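Local coordinates for 2-dehydropantoate 2-reductase (Porphyromonas gingivalis, PDB 2QYT), which probably catalyses the NADPH-dependent reduction of 2-dehydropantoate (ketopantoate) to (R)-pantoate, the second step in making pantoate for pantothenate biosynthesis, at residues A[161-166]-A[176-181]. Sequence-based numbering, arbitrary orientation.
Sequences FYFGSG and RLAELL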
loop_
_atom_site.group_PDB
_atom_site.type_symbol
_atom_site.label_atom_id
_atom_site.label_comp_id
_atom_site.label_asym_id
_atom_site.label_seq_id
_atom_site.Cartn_x
_atom_site.Cartn_y
_atom_site.Cartn_z
ATOM N N PHE A 161 -3.056 -8.551 2.338
ATOM C CA PHE A 161 -2.028 -7.720 2.915
ATOM C C PHE A 161 -0.798 -8.607 2.753
ATOM O O PHE A 161 -0.713 -9.706 3.340
ATOM C CB PHE A 161 -2.370 -7.466 4.394
ATOM C CG PHE A 161 -1.431 -6.527 5.148
ATOM C CD1 PHE A 161 -1.908 -5.300 5.659
ATOM C CD2 PHE A 161 -0.122 -6.897 5.444
ATOM C CE1 PHE A 161 -1.071 -4.455 6.407
ATOM C CE2 PHE A 161 0.725 -6.040 6.175
ATOM C CZ PHE A 161 0.245 -4.826 6.662
ATOM N N TYR A 162 0.139 -8.145 1.922
ATOM C CA TYR A 162 1.449 -8.794 1.764
ATOM C C TYR A 162 2.559 -7.927 2.292
ATOM O O TYR A 162 2.526 -6.722 2.131
ATOM C CB TYR A 162 1.737 -9.064 0.290
ATOM C CG TYR A 162 0.767 -9.988 -0.348
ATOM C CD1 TYR A 162 0.944 -11.367 -0.267
ATOM C CD2 TYR A 162 -0.326 -9.491 -1.058
ATOM C CE1 TYR A 162 0.031 -12.246 -0.888
ATOM C CE2 TYR A 162 -1.230 -10.364 -1.688
ATOM C CZ TYR A 162 -1.040 -11.728 -1.588
ATOM O OH TYR A 162 -1.917 -12.579 -2.181
ATOM N N PHE A 163 3.564 -8.518 2.909
ATOM C CA PHE A 163 4.680 -7.688 3.396
ATOM C C PHE A 163 5.911 -8.535 3.540
ATOM O O PHE A 163 5.816 -9.761 3.476
ATOM C CB PHE A 163 4.315 -7.024 4.734
ATOM C CG PHE A 163 4.529 -7.920 5.914
ATOM C CD1 PHE A 163 5.724 -7.833 6.662
ATOM C CD2 PHE A 163 3.566 -8.876 6.252
ATOM C CE1 PHE A 163 5.948 -8.677 7.766
ATOM C CE2 PHE A 163 3.773 -9.734 7.332
ATOM C CZ PHE A 163 4.983 -9.618 8.107
ATOM N N GLY A 164 7.058 -7.895 3.724
ATOM C CA GLY A 164 8.300 -8.617 3.947
ATOM C C GLY A 164 9.522 -7.764 3.863
ATOM O O GLY A 164 9.473 -6.665 3.318
ATOM N N SER A 165 10.616 -8.267 4.470
ATOM C CA SER A 165 11.948 -7.630 4.486
ATOM C C SER A 165 12.714 -7.763 3.146
ATOM O O SER A 165 13.607 -6.966 2.855
ATOM C CB SER A 165 12.823 -8.274 5.576
ATOM O OG SER A 165 13.061 -9.677 5.336
ATOM N N GLY A 166 12.396 -8.784 2.364
ATOM C CA GLY A 166 13.139 -9.070 1.162
ATOM C C GLY A 166 14.234 -10.104 1.390
ATOM O O GLY A 166 14.619 -10.815 0.453
ATOM N N ARG A 176 6.844 -12.201 13.952
ATOM C CA ARG A 176 6.020 -11.536 14.941
ATOM C C ARG A 176 4.912 -10.722 14.275
ATOM O O ARG A 176 3.738 -10.829 14.672
ATOM C CB ARG A 176 6.837 -10.647 15.880
ATOM C CG ARG A 176 6.017 -10.141 17.072
ATOM C CD ARG A 176 6.863 -9.365 18.082
ATOM N NE ARG A 176 7.361 -8.068 17.598
ATOM C CZ ARG A 176 8.044 -7.211 18.363
ATOM N NH1 ARG A 176 8.281 -7.506 19.644
ATOM N NH2 ARG A 176 8.491 -6.054 17.871
ATOM N N LEU A 177 5.253 -9.911 13.281
ATOM C CA LEU A 177 4.182 -9.118 12.650
ATOM C C LEU A 177 3.142 -10.010 11.934
ATOM O O LEU A 177 1.947 -9.753 12.000
ATOM C CB LEU A 177 4.720 -8.005 11.742
ATOM C CG LEU A 177 3.668 -7.003 11.221
ATOM C CD1 LEU A 177 3.022 -6.194 12.354
ATOM C CD2 LEU A 177 4.328 -6.098 10.196
ATOM N N ALA A 178 3.601 -11.077 11.306
ATOM C CA ALA A 178 2.693 -11.926 10.525
ATOM C C ALA A 178 1.661 -12.594 11.441
ATOM O O ALA A 178 0.490 -12.510 11.183
ATOM C CB ALA A 178 3.484 -12.954 9.745
ATOM N N GLU A 179 2.113 -13.232 12.520
ATOM C CA GLU A 179 1.236 -13.795 13.558
ATOM C C GLU A 179 0.284 -12.792 14.153
ATOM O O GLU A 179 -0.884 -13.076 14.422
ATOM C CB GLU A 179 2.100 -14.346 14.703
ATOM C CG GLU A 179 2.903 -15.577 14.351
ATOM C CD GLU A 179 3.376 -16.325 15.598
ATOM O OE1 GLU A 179 3.223 -17.557 15.654
ATOM O OE2 GLU A 179 3.885 -15.678 16.546
ATOM N N LEU A 180 0.802 -11.603 14.383
ATOM C CA LEU A 180 0.025 -10.551 14.958
ATOM C C LEU A 180 -1.070 -10.000 13.992
ATOM O O LEU A 180 -2.210 -9.736 14.385
ATOM C CB LEU A 180 0.990 -9.463 15.382
ATOM C CG LEU A 180 0.465 -8.286 16.159
ATOM C CD1 LEU A 180 1.640 -7.699 16.909
ATOM C CD2 LEU A 180 -0.058 -7.333 15.094
ATOM N N LEU A 181 -0.706 -9.818 12.727
ATOM C CA LEU A 181 -1.682 -9.440 11.704
ATOM C C LEU A 181 -2.781 -10.508 11.518
ATOM O O LEU A 181 -3.960 -10.193 11.384
ATOM C CB LEU A 181 -0.960 -9.196 10.371
ATOM C CG LEU A 181 -0.055 -7.968 10.252
ATOM C CD1 LEU A 181 0.791 -8.045 8.987
ATOM C CD2 LEU A 181 -0.824 -6.626 10.377
#
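Phe-161 and Phe-163, two residues apart on strand 158-164, project from the same face of the sheet and receive Leu-177, Ala-178 and Leu-181 of helix 172-183. The axes of strand 161-164 and helix 176-181 run nearly antiparallel, at 165°, and approach to 10.1 Å, a gap that aromatic rings can span. The CG of Phe-163 sits between its own N and carbonyl carbon (chi1 83°), and the ring points at the helix with CZ foremost, 3.8 Å from the backbone N of Ala-178. A methyl is all that Ala-178 offers there, which lets the ring come up to the helix backbone; its CB lies 4.0 Å from the same CZ. Over one face of this ring, displaced toward the rim, stands CD2 of Leu-177, in a CH-pi contact 4.2 Å from the ring centroid and 22° off the normal. One turn on from Leu-177, both branches of Leu-181 are used: CD1 touches CE2 of Phe-161 at 3.5 Å and CE2 of Phe-163 at 3.8 Å, while CD2 stands over one face of the Phe-161 ring, offset toward its rim. The Phe-161 and Leu-181 side chains cross at about a right angle. Leu-114 of strand 111-115 touches Phe-161, Phe-163 and Leu-177, and Ile-11 of strand 9-14 also meets Leu-177, tying this beta-alpha-beta unit, completed by strand 188-189, to the parallel sheet of the Rossmann-type domain. Because the side chains that meet are entirely apolar, cohesion between strand and helix rests mainly on dispersion and the exclusion of water, with the CH-pi contact of Leu-177 on Phe-163 adding a weak preference for the ring face.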